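Local coordinates for methyltransferase (Pyrococcus horikoshii, PDB 1IXK), which probably uses S-adenosyl-L-methionine to methylate carbon 5 of cytidines in RNA, possibly tRNA, at residues A[110-114]-A[241-245]; A[116-122]-A[139-145]; A[186-191]-A[235-241]; A[226-230]-A[260-265]; A[254-258]-A[308-312]. All coordinates share one frame. Residues are numbered along the deposited sequence.

Interaction 1: A[110-114]-A[241-245]; sequences PPVAL and ILVYS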
# COMPACT_ATOMS: atom_id res chain seq x y z
N PRO A 110 0.68 4.64 -0.70
CA PRO A 110 1.18 4.83 0.67
C PRO A 110 2.37 5.77 0.85
O PRO A 110 2.31 6.70 1.66
CB PRO A 110 1.48 3.40 1.13
CG PRO A 110 0.42 2.61 0.42
CD PRO A 110 0.47 3.21 -0.98
N PRO A 111 3.47 5.55 0.10
CA PRO A 111 4.62 6.44 0.27
C PRO A 111 4.29 7.90 -0.05
O PRO A 111 4.70 8.81 0.66
CB PRO A 111 5.65 5.89 -0.72
CG PRO A 111 5.24 4.47 -0.93
CD PRO A 111 3.74 4.52 -0.91
N VAL A 112 3.55 8.11 -1.13
CA VAL A 112 3.18 9.45 -1.55
C VAL A 112 2.27 10.10 -0.50
O VAL A 112 2.45 11.27 -0.16
CB VAL A 112 2.47 9.43 -2.92
CG1 VAL A 112 2.03 10.84 -3.31
CG2 VAL A 112 3.42 8.87 -3.98
N ALA A 113 1.31 9.35 0.01
CA ALA A 113 0.41 9.87 1.03
C ALA A 113 1.18 10.25 2.30
O ALA A 113 0.89 11.26 2.93
CB ALA A 113 -0.67 8.83 1.37
N LEU A 114 2.18 9.44 2.67
CA LEU A 114 2.97 9.73 3.87
C LEU A 114 3.75 11.02 3.67
O LEU A 114 4.00 11.76 4.62
CB LEU A 114 3.93 8.58 4.17
CG LEU A 114 4.68 8.69 5.50
CD1 LEU A 114 3.68 8.83 6.65
CD2 LEU A 114 5.56 7.46 5.71
N ILE A 241 3.18 11.60 11.65
CA ILE A 241 2.22 10.98 10.75
C ILE A 241 2.50 9.51 10.49
O ILE A 241 3.66 9.11 10.29
CB ILE A 241 2.20 11.70 9.37
CG1 ILE A 241 2.01 13.20 9.56
CG2 ILE A 241 1.10 11.10 8.48
CD1 ILE A 241 0.68 13.60 10.15
N LEU A 242 1.45 8.70 10.48
CA LEU A 242 1.58 7.28 10.17
C LEU A 242 0.56 6.96 9.10
O LEU A 242 -0.60 7.37 9.20
CB LEU A 242 1.32 6.41 11.41
CG LEU A 242 1.49 4.89 11.20
CD1 LEU A 242 1.92 4.23 12.50
CD2 LEU A 242 0.20 4.28 10.67
N VAL A 243 0.99 6.28 8.05
CA VAL A 243 0.07 5.90 6.99
C VAL A 243 -0.09 4.40 7.09
O VAL A 243 0.88 3.65 7.11
CB VAL A 243 0.58 6.31 5.59
CG1 VAL A 243 -0.22 5.58 4.51
CG2 VAL A 243 0.43 7.81 5.41
N TYR A 244 -1.35 3.99 7.19
CA TYR A 244 -1.74 2.60 7.33
C TYR A 244 -2.41 2.13 6.05
O TYR A 244 -3.33 2.78 5.56
CB TYR A 244 -2.71 2.48 8.51
CG TYR A 244 -3.30 1.11 8.74
CD1 TYR A 244 -4.40 0.66 8.00
CD2 TYR A 244 -2.79 0.28 9.74
CE1 TYR A 244 -4.97 -0.59 8.25
CE2 TYR A 244 -3.35 -0.97 9.99
CZ TYR A 244 -4.44 -1.40 9.25
OH TYR A 244 -5.00 -2.62 9.54
N SER A 245 -1.95 1.01 5.51
CA SER A 245 -2.55 0.51 4.29
C SER A 245 -2.54 -1.01 4.23
O SER A 245 -1.68 -1.66 4.84
CB SER A 245 -1.82 1.07 3.06
OG SER A 245 -0.47 0.62 2.99

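Interaction 2: A[116-122]-A[139-145]; sequences PKPGEIV and LMRNDGV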
# COMPACT_ATOMS: atom_id res chain seq x y z
N PRO A 116 7.01 11.89 3.02
CA PRO A 116 8.23 12.10 3.82
C PRO A 116 9.01 13.28 3.24
O PRO A 116 9.06 13.45 2.03
CB PRO A 116 9.01 10.80 3.63
CG PRO A 116 7.98 9.81 3.21
CD PRO A 116 7.06 10.59 2.33
N LYS A 117 9.62 14.09 4.10
CA LYS A 117 10.39 15.24 3.63
C LYS A 117 11.89 15.04 3.84
O LYS A 117 12.30 14.31 4.73
CB LYS A 117 9.95 16.51 4.37
CG LYS A 117 8.50 16.89 4.16
CD LYS A 117 8.21 17.13 2.69
CE LYS A 117 6.77 17.59 2.48
NZ LYS A 117 6.48 17.80 1.04
N PRO A 118 12.71 15.69 3.01
CA PRO A 118 14.16 15.53 3.19
C PRO A 118 14.55 15.87 4.62
O PRO A 118 14.11 16.88 5.17
CB PRO A 118 14.73 16.53 2.18
CG PRO A 118 13.74 16.46 1.06
CD PRO A 118 12.41 16.46 1.79
N GLY A 119 15.37 15.01 5.23
CA GLY A 119 15.82 15.26 6.59
C GLY A 119 15.03 14.60 7.71
O GLY A 119 15.47 14.56 8.85
N GLU A 120 13.85 14.07 7.39
CA GLU A 120 13.04 13.45 8.43
C GLU A 120 13.50 12.05 8.81
O GLU A 120 14.22 11.39 8.06
CB GLU A 120 11.57 13.41 8.00
CG GLU A 120 10.96 14.79 7.81
CD GLU A 120 9.45 14.75 7.72
OE1 GLU A 120 8.93 13.96 6.90
OE2 GLU A 120 8.79 15.50 8.46
N ILE A 121 13.09 11.61 10.00
CA ILE A 121 13.41 10.28 10.52
C ILE A 121 12.17 9.45 10.25
O ILE A 121 11.12 9.65 10.86
CB ILE A 121 13.68 10.34 12.03
CG1 ILE A 121 14.78 11.37 12.31
CG2 ILE A 121 14.09 8.96 12.55
CD1 ILE A 121 16.05 11.15 11.51
N VAL A 122 12.31 8.49 9.34
CA VAL A 122 11.19 7.67 8.89
C VAL A 122 11.41 6.17 9.07
O VAL A 122 12.55 5.71 9.08
CB VAL A 122 10.93 7.95 7.39
CG1 VAL A 122 9.75 7.14 6.89
CG2 VAL A 122 10.69 9.44 7.18
N LEU A 139 11.49 10.45 -2.41
CA LEU A 139 10.65 11.56 -1.98
C LEU A 139 11.44 12.39 -0.97
O LEU A 139 11.24 13.60 -0.86
CB LEU A 139 9.35 11.03 -1.36
CG LEU A 139 8.34 10.43 -2.34
CD1 LEU A 139 7.24 9.68 -1.58
CD2 LEU A 139 7.73 11.54 -3.20
N MSE A 140 12.34 11.73 -0.24
CA MSE A 140 13.18 12.40 0.75
C MSE A 140 14.46 12.93 0.11
O MSE A 140 15.30 13.53 0.78
CB MSE A 140 13.51 11.43 1.90
CG MSE A 140 12.28 10.94 2.67
SE MSE A 140 12.56 9.49 3.76
CE MSE A 140 13.39 10.24 5.08
N ARG A 141 14.61 12.69 -1.19
CA ARG A 141 15.78 13.14 -1.94
C ARG A 141 17.10 12.73 -1.29
O ARG A 141 18.04 13.53 -1.18
CB ARG A 141 15.72 14.66 -2.12
CG ARG A 141 14.46 15.09 -2.85
CD ARG A 141 14.38 16.59 -3.05
NE ARG A 141 13.16 16.96 -3.77
CZ ARG A 141 12.87 18.19 -4.17
NH1 ARG A 141 13.72 19.19 -3.93
NH2 ARG A 141 11.74 18.43 -4.82
N ASN A 142 17.17 11.47 -0.87
CA ASN A 142 18.36 10.91 -0.23
C ASN A 142 18.86 11.67 0.99
O ASN A 142 20.06 11.66 1.29
CB ASN A 142 19.49 10.77 -1.25
CG ASN A 142 19.59 9.35 -1.82
OD1 ASN A 142 19.22 8.39 -1.16
ND2 ASN A 142 20.11 9.23 -3.03
N ASP A 143 17.95 12.34 1.68
CA ASP A 143 18.29 13.07 2.89
C ASP A 143 17.41 12.45 3.96
O ASP A 143 16.46 11.75 3.63
CB ASP A 143 17.99 14.56 2.74
CG ASP A 143 18.40 15.37 3.96
OD1 ASP A 143 19.23 14.87 4.75
OD2 ASP A 143 17.90 16.50 4.13
N GLY A 144 17.72 12.69 5.23
CA GLY A 144 16.93 12.09 6.29
C GLY A 144 17.35 10.64 6.46
O GLY A 144 18.41 10.25 5.97
N VAL A 145 16.54 9.85 7.15
CA VAL A 145 16.86 8.44 7.36
C VAL A 145 15.62 7.57 7.32
O VAL A 145 14.55 7.98 7.77
CB VAL A 145 17.54 8.21 8.74
CG1 VAL A 145 17.96 6.74 8.87
CG2 VAL A 145 18.74 9.12 8.89

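Interaction 3: A[186-191]-A[235-241]; sequences VEFDKI and VLKPGGI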
# COMPACT_ATOMS: atom_id res chain seq x y z
N VAL A 186 14.25 5.34 19.17
CA VAL A 186 14.25 6.44 18.21
C VAL A 186 12.83 6.99 18.08
O VAL A 186 11.86 6.23 18.08
CB VAL A 186 14.74 5.97 16.82
CG1 VAL A 186 14.54 7.07 15.80
CG2 VAL A 186 16.21 5.58 16.89
N GLU A 187 12.71 8.31 17.98
CA GLU A 187 11.41 8.96 17.82
C GLU A 187 11.28 9.28 16.33
O GLU A 187 12.16 9.91 15.75
CB GLU A 187 11.36 10.26 18.64
CG GLU A 187 12.50 11.23 18.34
CD GLU A 187 13.87 10.66 18.70
OE1 GLU A 187 14.11 10.41 19.90
OE2 GLU A 187 14.69 10.45 17.78
N PHE A 188 10.18 8.86 15.72
CA PHE A 188 9.98 9.06 14.29
C PHE A 188 9.07 10.20 13.87
O PHE A 188 8.09 10.50 14.55
CB PHE A 188 9.45 7.76 13.67
CG PHE A 188 10.44 6.63 13.69
CD1 PHE A 188 11.33 6.45 12.63
CD2 PHE A 188 10.51 5.77 14.78
CE1 PHE A 188 12.28 5.43 12.67
CE2 PHE A 188 11.46 4.75 14.83
CZ PHE A 188 12.34 4.58 13.76
N ASP A 189 9.39 10.81 12.74
CA ASP A 189 8.58 11.89 12.17
C ASP A 189 7.45 11.26 11.36
O ASP A 189 6.32 11.74 11.38
CB ASP A 189 9.40 12.76 11.21
CG ASP A 189 10.47 13.57 11.91
OD1 ASP A 189 10.13 14.30 12.86
OD2 ASP A 189 11.64 13.50 11.48
N LYS A 190 7.79 10.19 10.64
CA LYS A 190 6.83 9.51 9.76
C LYS A 190 6.97 7.99 9.83
O LYS A 190 8.08 7.47 9.95
CB LYS A 190 7.05 9.93 8.31
CG LYS A 190 6.96 11.41 8.01
CD LYS A 190 5.53 11.89 8.03
CE LYS A 190 5.34 13.06 7.08
NZ LYS A 190 6.29 14.17 7.31
N ILE A 191 5.84 7.29 9.74
CA ILE A 191 5.85 5.83 9.75
C ILE A 191 4.96 5.27 8.66
O ILE A 191 3.82 5.70 8.49
CB ILE A 191 5.37 5.28 11.11
CG1 ILE A 191 6.36 5.69 12.20
CG2 ILE A 191 5.23 3.75 11.04
CD1 ILE A 191 6.04 5.17 13.56
N VAL A 235 6.24 4.78 18.87
CA VAL A 235 7.52 5.41 18.57
C VAL A 235 7.37 6.67 17.72
O VAL A 235 8.35 7.31 17.36
CB VAL A 235 8.45 4.42 17.83
CG1 VAL A 235 8.71 3.20 18.70
CG2 VAL A 235 7.83 4.00 16.50
N LEU A 236 6.13 7.04 17.41
CA LEU A 236 5.87 8.22 16.61
C LEU A 236 5.89 9.48 17.48
O LEU A 236 5.37 9.49 18.59
CB LEU A 236 4.49 8.09 15.94
CG LEU A 236 4.11 9.15 14.92
CD1 LEU A 236 5.08 9.09 13.74
CD2 LEU A 236 2.68 8.90 14.44
N LYS A 237 6.51 10.54 16.97
CA LYS A 237 6.59 11.80 17.70
C LYS A 237 5.22 12.46 17.73
O LYS A 237 4.37 12.18 16.87
CB LYS A 237 7.56 12.75 17.01
CG LYS A 237 7.05 13.19 15.64
CD LYS A 237 7.84 14.34 15.04
CE LYS A 237 7.23 14.76 13.71
NZ LYS A 237 7.96 15.89 13.08
N PRO A 238 4.96 13.33 18.72
CA PRO A 238 3.66 13.98 18.74
C PRO A 238 3.60 14.85 17.48
O PRO A 238 4.60 15.48 17.12
CB PRO A 238 3.71 14.81 20.02
CG PRO A 238 4.59 13.98 20.91
CD PRO A 238 5.70 13.58 19.96
N GLY A 239 2.46 14.86 16.81
CA GLY A 239 2.35 15.62 15.59
C GLY A 239 2.87 14.82 14.41
O GLY A 239 2.79 15.27 13.27
N GLY A 240 3.39 13.63 14.69
CA GLY A 240 3.92 12.77 13.65
C GLY A 240 2.82 12.12 12.82
O GLY A 240 1.67 12.07 13.25
N ILE A 241 3.18 11.60 11.65
CA ILE A 241 2.22 10.98 10.75
C ILE A 241 2.50 9.51 10.49
O ILE A 241 3.66 9.11 10.29
CB ILE A 241 2.20 11.70 9.37
CG1 ILE A 241 2.01 13.20 9.56
CG2 ILE A 241 1.10 11.10 8.48
CD1 ILE A 241 0.68 13.60 10.15

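Interaction 4: A[226-230]-A[260-265]; sequences MRLLE and WALDNF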
# COMPACT_ATOMS: atom_id res chain seq x y z
N MSE A 226 -3.24 -4.67 14.43
CA MSE A 226 -3.43 -3.89 15.64
C MSE A 226 -2.11 -3.78 16.39
O MSE A 226 -1.73 -2.70 16.83
CB MSE A 226 -4.50 -4.56 16.53
CG MSE A 226 -5.94 -4.46 16.01
SE MSE A 226 -7.14 -5.43 16.97
CE MSE A 226 -7.16 -4.56 18.51
N ARG A 227 -1.40 -4.89 16.53
CA ARG A 227 -0.11 -4.89 17.23
C ARG A 227 0.88 -3.96 16.55
O ARG A 227 1.57 -3.19 17.21
CB ARG A 227 0.50 -6.29 17.27
CG ARG A 227 -0.19 -7.28 18.19
CD ARG A 227 0.47 -8.65 18.08
NE ARG A 227 -0.21 -9.65 18.89
CZ ARG A 227 -0.17 -9.69 20.22
NH1 ARG A 227 0.54 -8.80 20.90
NH2 ARG A 227 -0.84 -10.63 20.88
N LEU A 228 0.96 -4.06 15.23
CA LEU A 228 1.88 -3.23 14.46
C LEU A 228 1.53 -1.75 14.57
O LEU A 228 2.40 -0.91 14.77
CB LEU A 228 1.87 -3.67 12.99
CG LEU A 228 2.50 -5.03 12.71
CD1 LEU A 228 2.15 -5.52 11.32
CD2 LEU A 228 4.01 -4.93 12.89
N LEU A 229 0.24 -1.44 14.44
CA LEU A 229 -0.20 -0.05 14.52
C LEU A 229 0.10 0.55 15.89
O LEU A 229 0.51 1.70 15.99
CB LEU A 229 -1.69 0.03 14.21
CG LEU A 229 -2.32 1.42 14.20
CD1 LEU A 229 -1.57 2.34 13.24
CD2 LEU A 229 -3.78 1.31 13.81
N GLU A 230 -0.09 -0.23 16.95
CA GLU A 230 0.19 0.26 18.29
C GLU A 230 1.69 0.52 18.47
O GLU A 230 2.08 1.54 19.03
CB GLU A 230 -0.31 -0.72 19.36
CG GLU A 230 0.11 -0.36 20.77
CD GLU A 230 -0.77 -1.02 21.83
OE1 GLU A 230 -1.22 -2.16 21.61
OE2 GLU A 230 -0.99 -0.38 22.88
N TRP A 260 -10.60 1.33 16.05
CA TRP A 260 -9.98 0.94 17.30
C TRP A 260 -8.87 1.93 17.66
O TRP A 260 -8.76 2.35 18.80
CB TRP A 260 -9.40 -0.47 17.19
CG TRP A 260 -8.55 -0.83 18.37
CD1 TRP A 260 -8.98 -1.05 19.66
CD2 TRP A 260 -7.13 -0.98 18.40
NE1 TRP A 260 -7.91 -1.32 20.48
CE2 TRP A 260 -6.76 -1.28 19.73
CE3 TRP A 260 -6.13 -0.88 17.42
CZ2 TRP A 260 -5.43 -1.49 20.11
CZ3 TRP A 260 -4.81 -1.09 17.80
CH2 TRP A 260 -4.47 -1.39 19.13
N ALA A 261 -8.07 2.31 16.67
CA ALA A 261 -6.98 3.25 16.91
C ALA A 261 -7.51 4.60 17.37
O ALA A 261 -6.95 5.22 18.28
CB ALA A 261 -6.14 3.42 15.65
N LEU A 262 -8.58 5.07 16.74
CA LEU A 262 -9.18 6.35 17.10
C LEU A 262 -9.71 6.29 18.53
O LEU A 262 -9.64 7.28 19.26
CB LEU A 262 -10.31 6.70 16.14
CG LEU A 262 -9.95 7.04 14.68
CD1 LEU A 262 -11.23 7.09 13.85
CD2 LEU A 262 -9.21 8.36 14.63
N ASP A 263 -10.25 5.14 18.93
CA ASP A 263 -10.80 4.97 20.28
C ASP A 263 -9.72 4.72 21.32
O ASP A 263 -9.85 5.10 22.48
CB ASP A 263 -11.75 3.77 20.36
CG ASP A 263 -12.96 3.89 19.46
OD1 ASP A 263 -13.28 5.01 19.02
OD2 ASP A 263 -13.59 2.84 19.21
N ASN A 264 -8.65 4.06 20.89
CA ASN A 264 -7.58 3.68 21.80
C ASN A 264 -6.41 4.64 21.96
O ASN A 264 -5.77 4.67 23.02
CB ASN A 264 -7.07 2.30 21.39
CG ASN A 264 -6.39 1.58 22.52
OD1 ASN A 264 -7.02 1.24 23.52
ND2 ASN A 264 -5.09 1.34 22.37
N PHE A 265 -6.10 5.43 20.93
CA PHE A 265 -4.97 6.36 21.03
C PHE A 265 -5.35 7.81 20.79
O PHE A 265 -6.46 8.11 20.36
CB PHE A 265 -3.88 5.96 20.03
CG PHE A 265 -3.48 4.51 20.11
CD1 PHE A 265 -4.04 3.58 19.25
CD2 PHE A 265 -2.54 4.09 21.04
CE1 PHE A 265 -3.67 2.24 19.31
CE2 PHE A 265 -2.16 2.75 21.11
CZ PHE A 265 -2.73 1.82 20.25
O HOH W 1 -3.18 -0.10 23.95

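Interaction 5: A[254-258]-A[308-312]; sequences NEFVI and FIAKI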
# COMPACT_ATOMS: atom_id res chain seq x y z
N ASN A 254 -9.34 -3.34 8.15
CA ASN A 254 -9.28 -1.95 7.73
C ASN A 254 -9.99 -0.97 8.67
O ASN A 254 -9.40 -0.50 9.66
CB ASN A 254 -9.88 -1.80 6.32
CG ASN A 254 -9.11 -2.60 5.27
OD1 ASN A 254 -7.90 -2.81 5.40
ND2 ASN A 254 -9.79 -3.01 4.21
N GLU A 255 -11.24 -0.65 8.36
CA GLU A 255 -12.04 0.27 9.16
C GLU A 255 -12.09 -0.07 10.65
O GLU A 255 -12.02 0.82 11.50
CB GLU A 255 -13.47 0.34 8.62
CG GLU A 255 -13.59 1.08 7.28
CD GLU A 255 -13.37 0.19 6.06
OE1 GLU A 255 -13.02 -0.99 6.22
OE2 GLU A 255 -13.55 0.70 4.93
N PHE A 256 -12.22 -1.35 10.97
CA PHE A 256 -12.28 -1.79 12.37
C PHE A 256 -10.99 -1.47 13.12
O PHE A 256 -11.01 -1.09 14.29
CB PHE A 256 -12.53 -3.30 12.45
CG PHE A 256 -13.96 -3.71 12.19
CD1 PHE A 256 -14.86 -2.83 11.60
CD2 PHE A 256 -14.38 -4.99 12.52
CE1 PHE A 256 -16.17 -3.23 11.33
CE2 PHE A 256 -15.69 -5.40 12.25
CZ PHE A 256 -16.58 -4.52 11.65
N VAL A 257 -9.86 -1.65 12.45
CA VAL A 257 -8.57 -1.37 13.07
C VAL A 257 -8.41 0.13 13.26
O VAL A 257 -7.92 0.58 14.30
CB VAL A 257 -7.41 -1.90 12.20
CG1 VAL A 257 -6.07 -1.51 12.82
CG2 VAL A 257 -7.52 -3.40 12.05
N ILE A 258 -8.82 0.90 12.26
CA ILE A 258 -8.73 2.36 12.34
C ILE A 258 -9.66 2.90 13.44
O ILE A 258 -9.27 3.79 14.19
CB ILE A 258 -9.05 3.02 10.98
CG1 ILE A 258 -8.05 2.53 9.93
CG2 ILE A 258 -8.95 4.54 11.09
CD1 ILE A 258 -6.61 2.69 10.36
N PHE A 308 -6.89 -0.34 0.83
CA PHE A 308 -7.41 0.52 1.90
C PHE A 308 -6.25 1.34 2.42
O PHE A 308 -5.15 0.82 2.61
CB PHE A 308 -7.96 -0.32 3.06
CG PHE A 308 -8.37 0.49 4.26
CD1 PHE A 308 -9.60 1.14 4.30
CD2 PHE A 308 -7.52 0.58 5.37
CE1 PHE A 308 -9.98 1.88 5.42
CE2 PHE A 308 -7.90 1.32 6.50
CZ PHE A 308 -9.13 1.97 6.52
N ILE A 309 -6.48 2.63 2.66
CA ILE A 309 -5.42 3.47 3.17
C ILE A 309 -5.98 4.56 4.09
O ILE A 309 -7.03 5.13 3.81
CB ILE A 309 -4.64 4.16 2.02
CG1 ILE A 309 -3.52 5.02 2.61
CG2 ILE A 309 -5.58 5.00 1.17
CD1 ILE A 309 -2.56 5.60 1.56
N ALA A 310 -5.26 4.83 5.17
CA ALA A 310 -5.66 5.85 6.13
C ALA A 310 -4.44 6.65 6.56
O ALA A 310 -3.36 6.09 6.75
CB ALA A 310 -6.32 5.22 7.34
N LYS A 311 -4.61 7.96 6.71
CA LYS A 311 -3.51 8.82 7.12
C LYS A 311 -3.79 9.30 8.54
O LYS A 311 -4.76 10.03 8.79
CB LYS A 311 -3.38 10.01 6.16
CG LYS A 311 -2.19 10.90 6.44
CD LYS A 311 -1.93 11.81 5.25
CE LYS A 311 -0.76 12.73 5.50
NZ LYS A 311 -0.29 13.36 4.23
N ILE A 312 -2.93 8.89 9.46
CA ILE A 312 -3.10 9.21 10.88
C ILE A 312 -2.10 10.22 11.44
O ILE A 312 -0.90 10.11 11.21
CB ILE A 312 -2.98 7.90 11.70
CG1 ILE A 312 -4.00 6.88 11.19
CG2 ILE A 312 -3.17 8.19 13.18
CD1 ILE A 312 -3.85 5.49 11.82

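Interaction 1: A[110-114]-A[241-245]
Val243 pushes its two methyl groups into the last turn of the helix that ends at Leu114: CG2 lies 3.5 Å from CA of Leu114, 3.6 Å from Leu114 CD1 and 4.3 Å from CB of Ala113, while Val243 CG1 is 4.4 Å from CB of Pro110. A beta-branched residue suits this place, because it is at ease in a strand and spreads its bulk close to the backbone. Ala113, pointing at the strand, is small enough to let the helix come near, and the short axes pass at 8.4 Å, running almost antiparallel at 157°. Leu114 reaches along the strand, its CD1 3.9 Å from CG2 of Ile241. At the other end the ring of Pro110 sits against Ser245, CG to OG 3.4 Å, without a hydrogen bond. Ser245 is also beside Asp194, and Pro110 beside Lys132, both predicted to bind S-adenosyl-L-methionine. A helix laid across the central strands of a mixed sheet is typical of the Rossmann-like class I methyltransferase fold.

Interaction 2: A[116-122]-A[139-145]
This is a mixed contact of loop packing and parallel strand pairing, at the edge of the domain where strand 121-124 starts beside strand 145-149. Val145 N donates to Glu120 O (2.9 Å) and Val122 N to Val145 O (2.8 Å), so Val145 is held on both sides of its bridge partner Ile121. Helix 131-139 connects the two strands, making a beta-alpha-beta crossover, the repeating unit of the Rossmann-like fold. The helix finishes in a Schellman motif at Arg141, and a type I' turn from Met140 to Asp143 redirects the chain. Gly144 is needed next: a CB there would clash with Glu120 O and Gly119 N. Gly119, at positive phi in the type II turn from Lys117 to Glu120, likewise calls for glycine. The flexible selenomethionine Met140 fills the space between the loops, its CG 3.4 Å from CB of Pro116 and its CE 3.5 Å from CG2 of Val122. Glu120 OE1 accepts a 2.9 Å bond from Lys117 N and also forms a salt bridge with Lys190.

Interaction 3: A[186-191]-A[235-241]
A salt bridge of 2.7 Å between Lys237 NZ and Asp189 OD1 ties the two segments together where both turn a corner on entering the parallel part of the mixed sheet of the Rossmann-like domain. The long, extended lysine can span the gap to the short acid, whose other oxygen, OD2, accepts the backbone N of Ile121 in the next strand. Parallel pairing flanks this bridge. On one side of the corner, Phe188 N donates to Val235 O (2.9 Å) and Lys237 N to Phe188 O (2.9 Å), so Phe188 is bracketed opposite Leu236. Beyond it, Ile241 N donates to Asp189 O (3.2 Å) and Ile191 N to Ile241 O (2.9 Å), which brackets Ile241 opposite Lys190. Between the two pairs the 235-241 chain makes a type II turn from Lys237 to Gly240, closed by Gly240 N to Lys237 O at 2.8 Å. Gly239 has the positive phi that this turn favours in glycine, and a CB on Gly240 would clash with Leu236 CD1. Lys190 lays its aliphatic part on Ile241, with CD 3.6 Å from CB, while its amino group pairs with Glu120. On the buried side Val235 joins two hydrophobic neighbours: its CG2 is 3.6 Å from both CD2 of Phe188 and CD1 of Ile191. Leu236 CD1 adds a contact of 3.9 Å to Ile191 CG1.

Interaction 4: A[226-230]-A[260-265]
Two helices that lie on the same side of the central sheet meet here, 215-235 and 255-264, with a Met-aromatic contact at one end of their interface. The selenomethionine Met226 lays its terminal methyl over the indole of Trp260: CE is 3.6 Å from the centroid of the five-membered ring and 17° off its normal, a CH-pi contact, and SE is 4.8 Å from the centroid of the six-membered ring. A long, unbranched and polarisable side chain suits the broad indole face. The short axes cross at -46° and come no closer than 11.4 Å, so the gap is bridged mainly by large side chains. In the Rossmann-like fold helices flank the parallel strands, and these two pack side by side as neighbours in such a layer. Toward the sheet, Leu229 CD2 meets Ala261 CB at 3.7 Å, a large residue set against a small one, and Leu229 also touches Leu193 of strand 188-194. Glu230 borders the solvent and makes two kinds of contact. Glu230 CG lies 3.6 Å from CZ of Phe265, at the ring edge, just after the end of the second helix. Its carboxylate is 4.5 Å from Asn264, OE2 to ND2, too far for a direct bond; a water molecule closes the gap, donating to Glu230 OE2 at 2.5 Å and accepting from Asn264 ND2 at 2.9 Å.

Interaction 5: A[254-258]-A[308-312]
Phe308, Ile258 and Asn254 carry most of this buried contact, in which the start of helix 255-264 lies on strand 307-314. The ring of Phe308 is the centrepiece. Asn254 places its CB over one face, 3.4 Å from the ring centroid and 10° off the normal, a CH-pi contact, with Asn254 CG 3.3 Å from Phe308 CG. Asn254 stands at the N-cap position, yet its side chain makes no capping bond: OD1 is hydrogen-bonded to Thr246 OG1 and ND2 to Ser248 O, so the amide is satisfied even though it is buried beside an aromatic ring. One helical turn on, Ile258 meets the edge of the same ring, CG1 to CZ 3.6 Å, and extends along the strand to Ala310 (CD1 to CB 4.0 Å) and Ile312 (CD1 to CD1 4.2 Å). Phe308, Ala310 and Ile312 all point at the helix, as residues two apart in a regular strand do, and the small Ala310 lets the isoleucine lie close to the backbone. Glu255 brings OE2 to 3.8 Å from Phe308 CE1, although its charge is answered by Arg296. The side chain of Phe308 is about 8 Å from that of Cys247, the predicted nucleophile, here in a disulfide with Cys197. Helix 255-264 packs against strand 307-314, whose antiparallel insertion between 240-246 and 267-270 is the hallmark of the class I methyltransferase sheet.

Overall arrangement
All five contacts belong to the Rossmann-like domain; interactions 1, 2, 3 and 5 include sheet strands, while interaction 4 joins two helices that rest on the sheet, Leu229 CD1 lying 3.7 Å from Leu242 CD2. Interactions 1 and 3 share Ile241 and are joined by Val243 N to Ile191 O at 2.9 Å; interactions 2 and 3 meet through the salt bridge Glu120 OE1 to Lys190 NZ, 2.7 Å. Interaction 1 continues into interaction 5 through Leu242 O to Ile312 N, 2.8 Å. The centres of interactions 4 and 5 are about 10 Å apart. Interaction 1 lies nearest the predicted cofactor site, the side chains of Ser245 and Asp194 being about 4 Å apart.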